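Local coordinates for protein alpha-toxin (Clostridium novyi, PDB 2VK9) that is a large clostridial cytotoxin, modelled here as its catalytic part, which is built on a GT-A-type core with extra helices, at residues S300-M305 against E334-E339. Residues are numbered along the deposited sequence; the frame is centred on the assembly and turned at random.
Sequences SKPNGM and EQVPSE
P302 and M305, the two ends of a tight turn just ahead of helix 307-321, rest against Q335, V336 and P337, which lead into helix 338-349. P302 meets its neighbours through CG, which lies 4.3 Å from V336 CG2 and 4.5 Å from P337 CD, a loose apolar touch between the two prolines and the valine. CG2 is the V336 branch turned to P302, anti to the carbonyl carbon and beside the backbone N. The same methyl also faces M305 CE, although the modelled spacing there is too short to be trusted in detail. M305 is bent at chi2 and chi3, and its thioether passes Q335 at a slant, with SD 3.5 Å from Q335 OE1. Q335 reaches that far on a straight chain, CD anti to CA (chi2 -179°). No hydrogen bond spans the two segments.

Both loops lie within the GT-A family region, their contact centred about 34 Å from the centre of the chain. The backbone angles of N303 and G304 are those of a type I beta turn, closed by a weak bond from M305 N to P302 O. K301 folds back over it: NZ donates to M305 O at 2.6 Å, approaching from above the carbonyl plane (42° out), and makes a weak second bond to P302 O, so one ammonium group reaches the carbonyls at both ends of the turn, firmly only at M305. W310 of helix 307-321 touches K301, P302 and M305. P337 takes the N-cap position of helix 338-349, where I340 meets P302 and K341 meets V336.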
ATOM      1  N   SER A 300      24.541  19.460 -15.224  1.00 64.70           N
ATOM      2  CA  SER A 300      23.242  20.050 -15.539  1.00 65.37           C
ATOM      3  C   SER A 300      22.403  19.143 -16.438  1.00 65.53           C
ATOM      4  O   SER A 300      22.842  18.707 -17.500  1.00 65.66           O
ATOM      5  CB  SER A 300      23.413  21.449 -16.152  1.00 65.46           C
ATOM      6  OG  SER A 300      24.560  21.516 -16.994  1.00 66.17           O
ATOM      7  N   LYS A 301      21.190  18.862 -15.985  1.00 65.87           N
ATOM      8  CA  LYS A 301      20.245  18.032 -16.714  1.00 66.39           C
ATOM      9  C   LYS A 301      19.776  18.737 -17.999  1.00 66.82           C
ATOM     10  O   LYS A 301      19.372  19.903 -17.949  1.00 66.94           O
ATOM     11  CB  LYS A 301      19.075  17.700 -15.778  1.00 66.30           C
ATOM     12  CG  LYS A 301      17.725  17.463 -16.421  1.00 65.83           C
ATOM     13  CD  LYS A 301      16.631  17.848 -15.431  1.00 65.05           C
ATOM     14  CE  LYS A 301      15.251  17.637 -16.001  1.00 64.52           C
ATOM     15  NZ  LYS A 301      15.057  18.394 -17.261  1.00 63.68           N
ATOM     16  N   PRO A 302      19.850  18.035 -19.154  1.00 67.15           N
ATOM     17  CA  PRO A 302      19.397  18.538 -20.469  1.00 67.46           C
ATOM     18  C   PRO A 302      18.001  19.169 -20.437  1.00 67.63           C
ATOM     19  O   PRO A 302      17.099  18.640 -19.769  1.00 67.85           O
ATOM     20  CB  PRO A 302      19.377  17.277 -21.341  1.00 67.37           C
ATOM     21  CG  PRO A 302      20.425  16.405 -20.744  1.00 67.52           C
ATOM     22  CD  PRO A 302      20.420  16.676 -19.252  1.00 67.20           C
ATOM     23  N   ASN A 303      17.839  20.282 -21.167  1.00 67.73           N
ATOM     24  CA  ASN A 303      16.595  21.073 -21.157  1.00 67.73           C
ATOM     25  C   ASN A 303      15.287  20.280 -21.313  1.00 67.17           C
ATOM     26  O   ASN A 303      14.319  20.526 -20.590  1.00 67.01           O
ATOM     27  CB  ASN A 303      16.662  22.191 -22.213  1.00 68.15           C
ATOM     28  CG  ASN A 303      17.761  23.219 -21.926  1.00 69.30           C
ATOM     29  OD1 ASN A 303      18.229  23.366 -20.783  1.00 70.57           O
ATOM     30  ND2 ASN A 303      18.170  23.942 -22.972  1.00 70.07           N
ATOM     31  N   GLY A 304      15.269  19.338 -22.254  1.00 66.61           N
ATOM     32  CA  GLY A 304      14.073  18.547 -22.539  1.00 66.07           C
ATOM     33  C   GLY A 304      13.771  17.453 -21.524  1.00 65.66           C
ATOM     34  O   GLY A 304      12.602  17.108 -21.315  1.00 65.71           O
ATOM     35  N   MET A 305      14.826  16.925 -20.892  1.00 65.14           N
ATOM     36  CA  MET A 305      14.766  15.788 -19.947  1.00 64.48           C
ATOM     37  C   MET A 305      13.640  15.827 -18.925  1.00 63.91           C
ATOM     38  O   MET A 305      13.317  16.889 -18.391  1.00 64.08           O
ATOM     39  CB  MET A 305      16.078  15.691 -19.162  1.00 64.66           C
ATOM     40  CG  MET A 305      17.155  14.843 -19.786  1.00 64.92           C
ATOM     41  SD  MET A 305      16.665  13.119 -19.884  1.00 66.21           S
ATOM     42  CE  MET A 305      18.197  12.326 -19.428  1.00 64.92           C
ATOM     43  N   GLU A 334      19.736   6.919 -23.647  1.00 60.62           N
ATOM     44  CA  GLU A 334      19.595   7.170 -25.087  1.00 62.30           C
ATOM     45  C   GLU A 334      19.323   8.646 -25.331  1.00 62.79           C
ATOM     46  O   GLU A 334      19.977   9.262 -26.170  1.00 63.10           O
ATOM     47  CB  GLU A 334      18.453   6.355 -25.690  1.00 62.30           C
ATOM     48  CG  GLU A 334      18.864   5.131 -26.502  1.00 63.14           C
ATOM     49  CD  GLU A 334      17.649   4.312 -26.949  1.00 63.58           C
ATOM     50  OE1 GLU A 334      16.760   4.870 -27.638  1.00 64.80           O
ATOM     51  OE2 GLU A 334      17.571   3.110 -26.597  1.00 65.47           O
ATOM     52  N   GLN A 335      18.366   9.197 -24.578  1.00 63.59           N
ATOM     53  CA  GLN A 335      17.961  10.605 -24.665  1.00 64.23           C
ATOM     54  C   GLN A 335      19.094  11.597 -24.424  1.00 64.50           C
ATOM     55  O   GLN A 335      19.087  12.690 -24.983  1.00 64.73           O
ATOM     56  CB  GLN A 335      16.862  10.903 -23.655  1.00 64.33           C
ATOM     57  CG  GLN A 335      15.513  10.288 -23.957  1.00 65.30           C
ATOM     58  CD  GLN A 335      14.483  10.665 -22.904  1.00 66.35           C
ATOM     59  OE1 GLN A 335      14.550  11.753 -22.314  1.00 66.37           O
ATOM     60  NE2 GLN A 335      13.529   9.769 -22.655  1.00 66.33           N
ATOM     61  N   VAL A 336      20.046  11.225 -23.574  1.00 64.83           N
ATOM     62  CA  VAL A 336      21.193  12.081 -23.277  1.00 65.15           C
ATOM     63  C   VAL A 336      22.212  12.062 -24.416  1.00 65.41           C
ATOM     64  O   VAL A 336      22.579  10.989 -24.895  1.00 65.56           O
ATOM     65  CB  VAL A 336      21.865  11.672 -21.944  1.00 65.08           C
ATOM     66  CG1 VAL A 336      23.303  12.174 -21.856  1.00 64.99           C
ATOM     67  CG2 VAL A 336      21.062  12.195 -20.779  1.00 65.04           C
ATOM     68  N   PRO A 337      22.644  13.255 -24.871  1.00 65.74           N
ATOM     69  CA  PRO A 337      23.743  13.423 -25.839  1.00 66.04           C
ATOM     70  C   PRO A 337      25.096  12.861 -25.367  1.00 66.15           C
ATOM     71  O   PRO A 337      25.329  12.738 -24.165  1.00 66.08           O
ATOM     72  CB  PRO A 337      23.832  14.944 -26.015  1.00 66.11           C
ATOM     73  CG  PRO A 337      23.107  15.522 -24.844  1.00 65.89           C
ATOM     74  CD  PRO A 337      22.040  14.548 -24.503  1.00 65.63           C
ATOM     75  N   SER A 338      25.972  12.551 -26.321  1.00 66.46           N
ATOM     76  CA  SER A 338      27.245  11.859 -26.058  1.00 66.79           C
ATOM     77  C   SER A 338      28.166  12.546 -25.048  1.00 67.04           C
ATOM     78  O   SER A 338      28.831  11.872 -24.255  1.00 67.16           O
ATOM     79  CB  SER A 338      28.025  11.640 -27.363  1.00 66.85           C
ATOM     80  OG  SER A 338      27.343  10.769 -28.246  1.00 66.89           O
ATOM     81  N   GLU A 339      28.218  13.877 -25.102  1.00 67.22           N
ATOM     82  CA  GLU A 339      29.158  14.659 -24.292  1.00 67.51           C
ATOM     83  C   GLU A 339      28.849  14.556 -22.807  1.00 66.72           C
ATOM     84  O   GLU A 339      29.763  14.422 -21.982  1.00 66.89           O
ATOM     85  CB  GLU A 339      29.149  16.126 -24.719  1.00 67.51           C
ATOM     86  CG  GLU A 339      29.850  16.402 -26.048  1.00 68.84           C
ATOM     87  CD  GLU A 339      29.602  17.825 -26.574  1.00 69.21           C
ATOM     88  OE1 GLU A 339      28.753  18.555 -25.992  1.00 71.48           O
ATOM     89  OE2 GLU A 339      30.254  18.210 -27.578  1.00 70.73           O
TER